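Local coordinates for protein adenylyltransferase VopS (Vibrio parahaemolyticus, PDB 3LET) that transfers AMP from ATP to a threonine of host Rho GTPases through its Fic domain, preventing their interaction with effectors and so inhibiting actin assembly in infected cells, at residues A[68-71]-A[72-76]; A[130-133]-A[134-137]; A[155-158]-A[159-162]. All coordinates share one frame; numbering follows the deposited sequence.

Contact 1. Residues A[68-71]-A[72-76]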
ATOM      1  N   ALA A  68       0.669 -23.549  -2.045  1.00 17.02           N
ATOM      2  CA  ALA A  68       1.516 -24.097  -0.975  1.00 14.33           C
ATOM      3  C   ALA A  68       2.679 -23.145  -0.685  1.00 13.68           C
ATOM      4  O   ALA A  68       3.027 -22.895   0.484  1.00 15.74           O
ATOM      5  CB  ALA A  68       2.077 -25.501  -1.351  1.00 14.23           C
ATOM      6  N   MET A  69       3.277 -22.596  -1.736  1.00 13.39           N
ATOM      7  CA  MET A  69       4.329 -21.575  -1.542  1.00 12.79           C
ATOM      8  C   MET A  69       3.830 -20.360  -0.782  1.00 14.12           C
ATOM      9  O   MET A  69       4.523 -19.828   0.112  1.00 15.24           O
ATOM     10  CB  MET A  69       4.845 -21.125  -2.884  1.00 21.04           C
ATOM     11  CG  MET A  69       5.513 -22.299  -3.530  1.00 31.03           C
ATOM     12  SD  MET A  69       7.196 -22.161  -3.097  1.00 48.94           S
ATOM     13  CE  MET A  69       7.622 -21.464  -4.691  1.00 29.90           C
ATOM     14  N   THR A  70       2.626 -19.928  -1.117  1.00 13.98           N
ATOM     15  CA  THR A  70       2.040 -18.768  -0.433  1.00 18.46           C
ATOM     16  C   THR A  70       1.872 -19.061   1.047  1.00 16.16           C
ATOM     17  O   THR A  70       2.237 -18.244   1.904  1.00 14.03           O
ATOM     18  CB  THR A  70       0.667 -18.413  -1.024  1.00 18.25           C
ATOM     19  OG1 THR A  70       0.839 -18.045  -2.389  1.00 15.87           O
ATOM     20  CG2 THR A  70       0.018 -17.209  -0.265  1.00 17.04           C
ATOM     21  N   GLU A  71       1.294 -20.214   1.363  1.00 15.02           N
ATOM     22  CA  GLU A  71       1.103 -20.621   2.768  1.00 13.81           C
ATOM     23  C   GLU A  71       2.435 -20.715   3.505  1.00 19.60           C
ATOM     24  O   GLU A  71       2.553 -20.237   4.616  1.00 16.03           O
ATOM     25  CB  GLU A  71       0.377 -21.968   2.858  1.00 13.17           C
ATOM     26  CG  GLU A  71      -1.090 -21.806   2.440  1.00 18.07           C
ATOM     27  CD  GLU A  71      -1.781 -23.127   2.219  1.00 20.94           C
ATOM     28  OE1 GLU A  71      -1.258 -24.147   2.681  1.00 26.35           O
ATOM     29  OE2 GLU A  71      -2.850 -23.121   1.585  1.00 26.48           O
ATOM     30  N   VAL A  72       3.447 -21.309   2.887  1.00 14.25           N
ATOM     31  CA  VAL A  72       4.752 -21.371   3.551  1.00 13.18           C
ATOM     32  C   VAL A  72       5.226 -19.942   3.815  1.00 13.61           C
ATOM     33  O   VAL A  72       5.712 -19.628   4.905  1.00 12.85           O
ATOM     34  CB  VAL A  72       5.802 -22.104   2.709  1.00 16.42           C
ATOM     35  CG1 VAL A  72       7.188 -21.942   3.336  1.00 26.47           C
ATOM     36  CG2 VAL A  72       5.438 -23.587   2.616  1.00 14.03           C
ATOM     37  N   MET A  73       5.111 -19.089   2.809  1.00 12.60           N
ATOM     38  CA  MET A  73       5.683 -17.743   2.926  1.00 15.73           C
ATOM     39  C   MET A  73       4.979 -16.944   4.039  1.00 13.01           C
ATOM     40  O   MET A  73       5.602 -16.150   4.735  1.00 15.05           O
ATOM     41  CB  MET A  73       5.579 -16.989   1.596  1.00 16.10           C
ATOM     42  CG  MET A  73       6.630 -17.393   0.556  1.00 17.57           C
ATOM     43  SD  MET A  73       8.331 -17.530   1.191  1.00 20.12           S
ATOM     44  CE  MET A  73       8.705 -15.845   1.636  1.00 18.58           C
ATOM     45  N   LEU A  74       3.676 -17.124   4.197  1.00 15.25           N
ATOM     46  CA  LEU A  74       2.962 -16.372   5.234  1.00 12.71           C
ATOM     47  C   LEU A  74       3.386 -16.798   6.646  1.00 16.82           C
ATOM     48  O   LEU A  74       3.197 -16.043   7.614  1.00 18.54           O
ATOM     49  CB  LEU A  74       1.440 -16.556   5.062  1.00 12.92           C
ATOM     50  CG  LEU A  74       0.863 -15.877   3.820  1.00 18.18           C
ATOM     51  CD1 LEU A  74      -0.546 -16.424   3.518  1.00 20.35           C
ATOM     52  CD2 LEU A  74       0.813 -14.333   4.008  1.00 18.74           C
ATOM     53  N   GLU A  75       3.935 -18.010   6.798  1.00 11.57           N
ATOM     54  CA  GLU A  75       4.370 -18.430   8.127  1.00 20.55           C
ATOM     55  C   GLU A  75       5.860 -18.156   8.406  1.00 20.09           C
ATOM     56  O   GLU A  75       6.338 -18.456   9.498  1.00 17.87           O
ATOM     57  CB  GLU A  75       4.068 -19.911   8.355  1.00 25.44           C
ATOM     58  CG  GLU A  75       2.586 -20.236   8.316  1.00 33.70           C
ATOM     59  CD  GLU A  75       1.762 -19.351   9.247  1.00 59.88           C
ATOM     60  OE1 GLU A  75       2.144 -19.217  10.431  1.00 66.31           O
ATOM     61  OE2 GLU A  75       0.734 -18.790   8.795  1.00 62.18           O
ATOM     62  N   THR A  76       6.598 -17.625   7.436  1.00 16.41           N
ATOM     63  CA  THR A  76       8.024 -17.308   7.685  1.00 18.78           C
ATOM     64  C   THR A  76       8.131 -16.111   8.627  1.00 22.98           C
ATOM     65  O   THR A  76       7.165 -15.352   8.802  1.00 16.10           O
ATOM     66  CB  THR A  76       8.790 -16.964   6.388  1.00 17.93           C
ATOM     67  OG1 THR A  76       8.200 -15.823   5.766  1.00 16.38           O
ATOM     68  CG2 THR A  76       8.760 -18.149   5.389  1.00 19.68           C
TER
HETATM   69  O   HOH W   1       0.164 -19.999   6.157  1.00 21.30           O
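With OG1 of Thr70 beside its backbone N (chi1 -63°), CG2 is anti to that N, and with CG of Leu74 anti to its carbonyl carbon (chi1 -69°) the two side chains lie alongside each other one helical turn apart, pointing the same way. Thr70 CG2 meets Leu74 CD1 at 3.9 Å, and Leu74 CG rests 3.3 Å from Thr70 O, against the same carbonyl that accepts from Leu74 N. The Thr70 hydroxyl bonds back to Glu66 O, which leaves the methyl branch for the leucine. One residue earlier, Met73 CG sits 3.3 Å from Met69 O; the chain bends at chi2 and chi3, and its end leads away from residues 68-71. These contacts line the last turns of helix 58-75, an alpha-helix whose i to i+4 bonds run Val72 N to Ala68 O, Met73 N to Met69 O and Leu74 N to Thr70 O, each 2.9 Å. The next bond, Glu75 N to Glu71 O, is weak at 3.4 Å. A water donates both to Glu71 O and to Glu75 OE2, while Glu71 OE1 is hydrogen-bonded to Ser23 OG. Thr76 is the N-cap of the helix that follows: its OG1 donates to Met73 O at 2.8 Å and accepts from Gly79 N, tying the end of one helix to the start of the next. Met69 and Met73 pack on Met120 of helix 113-139, Thr70 and Leu74 on helix 88-102 through Val99 and Val91, and Val72 on Pro39.

Contact 2. Residues A[130-133]-A[134-137]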
ATOM      1  N   HIS A 130      11.955  -1.527   4.006  1.00 15.58           N
ATOM      2  CA  HIS A 130      11.577  -0.276   3.322  1.00 17.51           C
ATOM      3  C   HIS A 130      10.341   0.331   3.933  1.00 17.70           C
ATOM      4  O   HIS A 130      10.238   1.553   4.051  1.00 16.75           O
ATOM      5  CB  HIS A 130      11.382  -0.542   1.829  1.00 19.50           C
ATOM      6  CG  HIS A 130      12.642  -0.984   1.146  1.00 22.81           C
ATOM      7  ND1 HIS A 130      12.650  -1.718  -0.020  1.00 17.60           N
ATOM      8  CD2 HIS A 130      13.941  -0.817   1.499  1.00 25.86           C
ATOM      9  CE1 HIS A 130      13.905  -1.962  -0.372  1.00 26.47           C
ATOM     10  NE2 HIS A 130      14.705  -1.430   0.534  1.00 27.63           N
ATOM     11  N   LEU A 131       9.397  -0.514   4.328  1.00 14.29           N
ATOM     12  CA  LEU A 131       8.192  -0.005   4.981  1.00 14.89           C
ATOM     13  C   LEU A 131       8.601   0.586   6.317  1.00 14.58           C
ATOM     14  O   LEU A 131       8.081   1.614   6.752  1.00 14.39           O
ATOM     15  CB  LEU A 131       7.192  -1.126   5.226  1.00 11.10           C
ATOM     16  CG  LEU A 131       6.759  -1.801   3.916  1.00 13.13           C
ATOM     17  CD1 LEU A 131       5.722  -2.882   4.182  1.00 14.47           C
ATOM     18  CD2 LEU A 131       6.203  -0.793   2.928  1.00 15.20           C
ATOM     19  N   LYS A 132       9.511  -0.085   7.012  1.00 12.20           N
ATOM     20  CA  LYS A 132       9.878   0.388   8.344  1.00 13.25           C
ATOM     21  C   LYS A 132      10.667   1.675   8.262  1.00 13.45           C
ATOM     22  O   LYS A 132      10.626   2.473   9.184  1.00 17.65           O
ATOM     23  CB  LYS A 132      10.705  -0.662   9.099  1.00 15.50           C
ATOM     24  CG  LYS A 132       9.803  -1.786   9.608  1.00 16.58           C
ATOM     25  CD  LYS A 132      10.533  -2.659  10.603  1.00 36.92           C
ATOM     26  CE  LYS A 132       9.571  -3.491  11.409  1.00 50.81           C
ATOM     27  NZ  LYS A 132      10.292  -4.330  12.407  1.00 61.61           N
ATOM     28  N   ALA A 133      11.423   1.860   7.184  1.00 16.45           N
ATOM     29  CA  ALA A 133      12.207   3.089   7.047  1.00 17.33           C
ATOM     30  C   ALA A 133      11.229   4.259   6.894  1.00 24.48           C
ATOM     31  O   ALA A 133      11.424   5.319   7.493  1.00 14.76           O
ATOM     32  CB  ALA A 133      13.152   3.006   5.856  1.00 18.63           C
ATOM     33  N   ALA A 134      10.163   4.066   6.113  1.00 15.85           N
ATOM     34  CA  ALA A 134       9.184   5.153   5.932  1.00 16.30           C
ATOM     35  C   ALA A 134       8.466   5.375   7.251  1.00 14.04           C
ATOM     36  O   ALA A 134       8.211   6.510   7.651  1.00 21.01           O
ATOM     37  CB  ALA A 134       8.178   4.820   4.826  1.00 15.56           C
ATOM     38  N   GLN A 135       8.145   4.285   7.942  1.00 13.18           N
ATOM     39  CA  GLN A 135       7.384   4.348   9.168  1.00 13.37           C
ATOM     40  C   GLN A 135       8.152   5.128  10.263  1.00 15.42           C
ATOM     41  O   GLN A 135       7.554   5.914  11.000  1.00 17.45           O
ATOM     42  CB  GLN A 135       7.104   2.933   9.679  1.00 18.69           C
ATOM     43  CG  GLN A 135       6.193   2.890  10.882  1.00 19.93           C
ATOM     44  CD  GLN A 135       5.992   1.464  11.411  1.00 26.26           C
ATOM     45  OE1 GLN A 135       6.906   0.645  11.369  1.00 24.38           O
ATOM     46  NE2 GLN A 135       4.801   1.178  11.922  1.00 21.13           N
ATOM     47  N   ARG A 136       9.450   4.890  10.385  1.00 15.92           N
ATOM     48  CA  ARG A 136      10.235   5.655  11.393  1.00 20.82           C
ATOM     49  C   ARG A 136      10.039   7.161  11.148  1.00 24.55           C
ATOM     50  O   ARG A 136       9.835   7.957  12.086  1.00 20.69           O
ATOM     51  CB  ARG A 136      11.727   5.314  11.330  1.00 19.67           C
ATOM     52  CG  ARG A 136      12.055   3.885  11.753  1.00 27.51           C
ATOM     53  CD  ARG A 136      13.506   3.439  11.413  1.00 17.55           C
ATOM     54  NE  ARG A 136      13.525   1.976  11.391  1.00 17.88           N
ATOM     55  CZ  ARG A 136      14.069   1.223  10.448  1.00 23.36           C
ATOM     56  NH1 ARG A 136      14.740   1.764   9.445  1.00 21.96           N
ATOM     57  NH2 ARG A 136      13.982  -0.099  10.544  1.00 29.41           N
ATOM     58  N   HIS A 137      10.106   7.570   9.886  1.00 17.72           N
ATOM     59  CA  HIS A 137       9.989   8.989   9.585  1.00 20.31           C
ATOM     60  C   HIS A 137       8.567   9.505   9.859  1.00 25.43           C
ATOM     61  O   HIS A 137       8.368  10.537  10.506  1.00 18.05           O
ATOM     62  CB  HIS A 137      10.317   9.290   8.133  1.00 18.11           C
ATOM     63  CG  HIS A 137      10.099  10.731   7.788  1.00 24.36           C
ATOM     64  ND1 HIS A 137      10.994  11.719   8.146  1.00 23.47           N
ATOM     65  CD2 HIS A 137       9.050  11.367   7.213  1.00 25.96           C
ATOM     66  CE1 HIS A 137      10.532  12.893   7.760  1.00 34.93           C
ATOM     67  NE2 HIS A 137       9.348  12.710   7.197  1.00 24.51           N
TER
HETATM   68  O   HOH W   2       9.531   1.449  11.737  1.00 27.93           O
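Arg136 folds back over the preceding turn of the helix, its guanidinium face lying above the backbone of Lys132 and Ala133. This is packing of a flat cation on main chain and methylene: Lys132 O stands 3.6 Å from the guanidinium plane, offset toward the rim of the group. At its ends NH2 reaches Lys132 CB at 3.6 Å, and NH1 lies against Ala133 CA. CG anti to the carbonyl carbon (chi1 -67°) and an extended run to NE send the arginine back along the axis. The like charges keep apart, with Lys132 NZ 5.9 Å from Arg136 NH2. Main-chain hydrogen bonds of the alpha-helix join the same turns: Gln135 N to Leu131 O and Arg136 N to Lys132 O, both 2.9 Å, and a longer one from Ala134 N to His130 O. Water adds a third kind of link, donating to Lys132 O and, at 2.8 Å, to Gln135 OE1, so that one carbonyl receives both a helix N-H and a solvent proton. Gln135 runs beside Lys132, pointing the same way, and its NE2 bonds to Glu139 OE2. The turns belong to the long helix 113-139. Leu131 packs on Leu82 and Ile86 of helix 77-86, while Ala134 and Gln135 meet Tyr274 of helix 260-274; Leu131 and Gln135 also touch Met244 of helix 238-255, and His137 NE2 bonds to Leu310 O in helix 304-311.

Contact 3. Residues A[155-158]-A[159-162]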
ATOM      1  N   LEU A 155       3.378  29.410   2.329  1.00 49.40           N
ATOM      2  CA  LEU A 155       3.586  29.851   0.961  1.00 46.82           C
ATOM      3  C   LEU A 155       3.024  31.249   0.787  1.00 47.10           C
ATOM      4  O   LEU A 155       1.914  31.514   1.233  1.00 44.35           O
ATOM      5  CB  LEU A 155       2.801  28.964   0.013  1.00 39.14           C
ATOM      6  CG  LEU A 155       3.400  27.848  -0.810  1.00 35.01           C
ATOM      7  CD1 LEU A 155       2.421  27.555  -1.926  1.00 33.22           C
ATOM      8  CD2 LEU A 155       4.769  28.191  -1.359  1.00 37.84           C
ATOM      9  N   PRO A 156       3.757  32.130   0.092  1.00 45.25           N
ATOM     10  CA  PRO A 156       3.194  33.443  -0.240  1.00 46.77           C
ATOM     11  C   PRO A 156       1.915  33.268  -1.058  1.00 35.61           C
ATOM     12  O   PRO A 156       1.927  32.406  -1.949  1.00 28.92           O
ATOM     13  CB  PRO A 156       4.285  34.090  -1.105  1.00 52.67           C
ATOM     14  CG  PRO A 156       5.531  33.293  -0.843  1.00 54.33           C
ATOM     15  CD  PRO A 156       5.069  31.910  -0.540  1.00 48.63           C
ATOM     16  N   GLU A 157       0.864  34.039  -0.764  1.00 31.86           N
ATOM     17  CA  GLU A 157      -0.402  33.947  -1.490  1.00 26.88           C
ATOM     18  C   GLU A 157      -0.175  33.991  -2.984  1.00 33.35           C
ATOM     19  O   GLU A 157      -0.839  33.282  -3.719  1.00 27.01           O
ATOM     20  CB  GLU A 157      -1.344  35.121  -1.180  1.00 42.34           C
ATOM     21  CG  GLU A 157      -2.277  35.006   0.015  1.00 41.53           C
ATOM     22  CD  GLU A 157      -2.864  33.626   0.247  1.00 26.54           C
ATOM     23  OE1 GLU A 157      -3.903  33.263  -0.346  1.00 23.27           O
ATOM     24  OE2 GLU A 157      -2.290  32.910   1.067  1.00 26.10           O
ATOM     25  N   ASP A 158       0.748  34.838  -3.437  1.00 31.38           N
ATOM     26  CA  ASP A 158       0.865  35.135  -4.869  1.00 37.71           C
ATOM     27  C   ASP A 158       1.421  33.971  -5.671  1.00 31.39           C
ATOM     28  O   ASP A 158       1.291  33.933  -6.899  1.00 27.33           O
ATOM     29  CB  ASP A 158       1.746  36.366  -5.089  1.00 63.19           C
ATOM     30  CG  ASP A 158       0.976  37.662  -4.965  1.00 85.90           C
ATOM     31  OD1 ASP A 158      -0.258  37.605  -4.777  1.00 82.51           O
ATOM     32  OD2 ASP A 158       1.605  38.738  -5.061  1.00 99.27           O
ATOM     33  N   ALA A 159       2.068  33.042  -4.979  1.00 28.75           N
ATOM     34  CA  ALA A 159       2.590  31.841  -5.619  1.00 33.90           C
ATOM     35  C   ALA A 159       1.463  30.957  -6.186  1.00 35.42           C
ATOM     36  O   ALA A 159       1.645  30.282  -7.201  1.00 37.40           O
ATOM     37  CB  ALA A 159       3.429  31.058  -4.629  1.00 35.15           C
ATOM     38  N   PHE A 160       0.299  30.959  -5.535  1.00 28.65           N
ATOM     39  CA  PHE A 160      -0.801  30.070  -5.942  1.00 22.49           C
ATOM     40  C   PHE A 160      -2.156  30.770  -6.066  1.00 25.11           C
ATOM     41  O   PHE A 160      -3.080  30.244  -6.675  1.00 24.00           O
ATOM     42  CB  PHE A 160      -0.923  28.906  -4.944  1.00 24.52           C
ATOM     43  CG  PHE A 160      -1.393  29.332  -3.578  1.00 20.38           C
ATOM     44  CD1 PHE A 160      -2.755  29.280  -3.241  1.00 19.91           C
ATOM     45  CD2 PHE A 160      -0.497  29.791  -2.638  1.00 22.10           C
ATOM     46  CE1 PHE A 160      -3.196  29.673  -1.968  1.00 22.42           C
ATOM     47  CE2 PHE A 160      -0.925  30.200  -1.361  1.00 21.80           C
ATOM     48  CZ  PHE A 160      -2.276  30.142  -1.032  1.00 23.97           C
ATOM     49  N   ASN A 161      -2.275  31.964  -5.512  1.00 23.72           N
ATOM     50  CA  ASN A 161      -3.572  32.644  -5.469  1.00 29.08           C
ATOM     51  C   ASN A 161      -3.422  34.039  -6.027  1.00 35.09           C
ATOM     52  O   ASN A 161      -3.492  35.032  -5.295  1.00 28.45           O
ATOM     53  CB  ASN A 161      -4.082  32.689  -4.034  1.00 23.40           C
ATOM     54  CG  ASN A 161      -5.416  33.401  -3.897  1.00 21.93           C
ATOM     55  OD1 ASN A 161      -6.148  33.604  -4.877  1.00 21.46           O
ATOM     56  ND2 ASN A 161      -5.729  33.809  -2.675  1.00 19.05           N
ATOM     57  N   LYS A 162      -3.179  34.106  -7.328  1.00 45.96           N
ATOM     58  CA  LYS A 162      -2.963  35.388  -7.970  1.00 73.03           C
ATOM     59  C   LYS A 162      -4.255  36.188  -7.900  1.00 69.53           C
ATOM     60  O   LYS A 162      -4.241  37.369  -7.551  1.00 76.12           O
ATOM     61  CB  LYS A 162      -2.518  35.200  -9.417  1.00 88.51           C
ATOM     62  CG  LYS A 162      -2.211  36.508 -10.130  1.00 99.55           C
ATOM     63  CD  LYS A 162      -1.713  36.275 -11.548  1.00101.15           C
ATOM     64  CE  LYS A 162      -2.703  35.453 -12.357  1.00 96.45           C
ATOM     65  NZ  LYS A 162      -2.241  35.239 -13.752  1.00 92.75           N
TER
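A single short helical turn, residues 157-160, carries this contact, and a bent glutamate at its start ties it together. Glu157 and Asn161 lie side by side, with Asn161 ND2 donating to Glu157 OE1 at 3.0 Å in an almost straight bond (179°). OE1 lies in the plane of the Asn161 amide and offers its anti lone pair, the one away from OE2, although carboxylate and amide planes stand 87° apart. The bend at chi2 of Glu157 (-38°) turns the carboxylate back over the turn, where OE2 also comes within 3.5 Å of Phe160 CZ. That carboxylate is nearly perpendicular to the phenyl ring. Glu157 O is gripped twice, by Asn161 N at 2.6 Å, nearly in line with its C=O bond, and by Phe160 N from above the carbonyl plane; the same oxygen lies over one face of the Phe160 ring, toward its rim. Ala159 N closes the start of the turn on Pro156 O at 3.1 Å. On the apolar side Leu155 CD1 approaches Phe160 CD2 obliquely at 3.7 Å. The polar ends have second partners: Glu157 OE2 forms a salt bridge with Arg171, which probably helps keep the carboxylate ionised, and Asn161 ND2 bonds to Val165 O. The turn sits against helix 168-179, where Phe160 meets Trp175 edge-to-face and touches Ala174 and Asn178, while Pro301, in a loop, packs on Leu155 and Phe160.

How the contacts relate
Contact 2 is regular alpha-helix throughout, contact 1 the end of one, where it runs out into a cap; both belong to the N-terminal part of VopS, their centres about 24 Å apart. Helix 113-139 carries contact 2 and, further back, supplies Met120 and Phe124 to the packing of contact 1. Contact 3 lies about 53 Å from contact 1 between centres, on a short, weakly bonded turn. Contact 1 has the most buried residues, four of eight; contact 3 is the most exposed, with four exposed and two buried. Contact 1 turns methionines and a threonine-leucine pair to other helices, contact 2 lays an exposed arginine over the backbone of the preceding turn, and contact 3 relies on a side-chain hydrogen bond and an aromatic ring directed at helix 168-179.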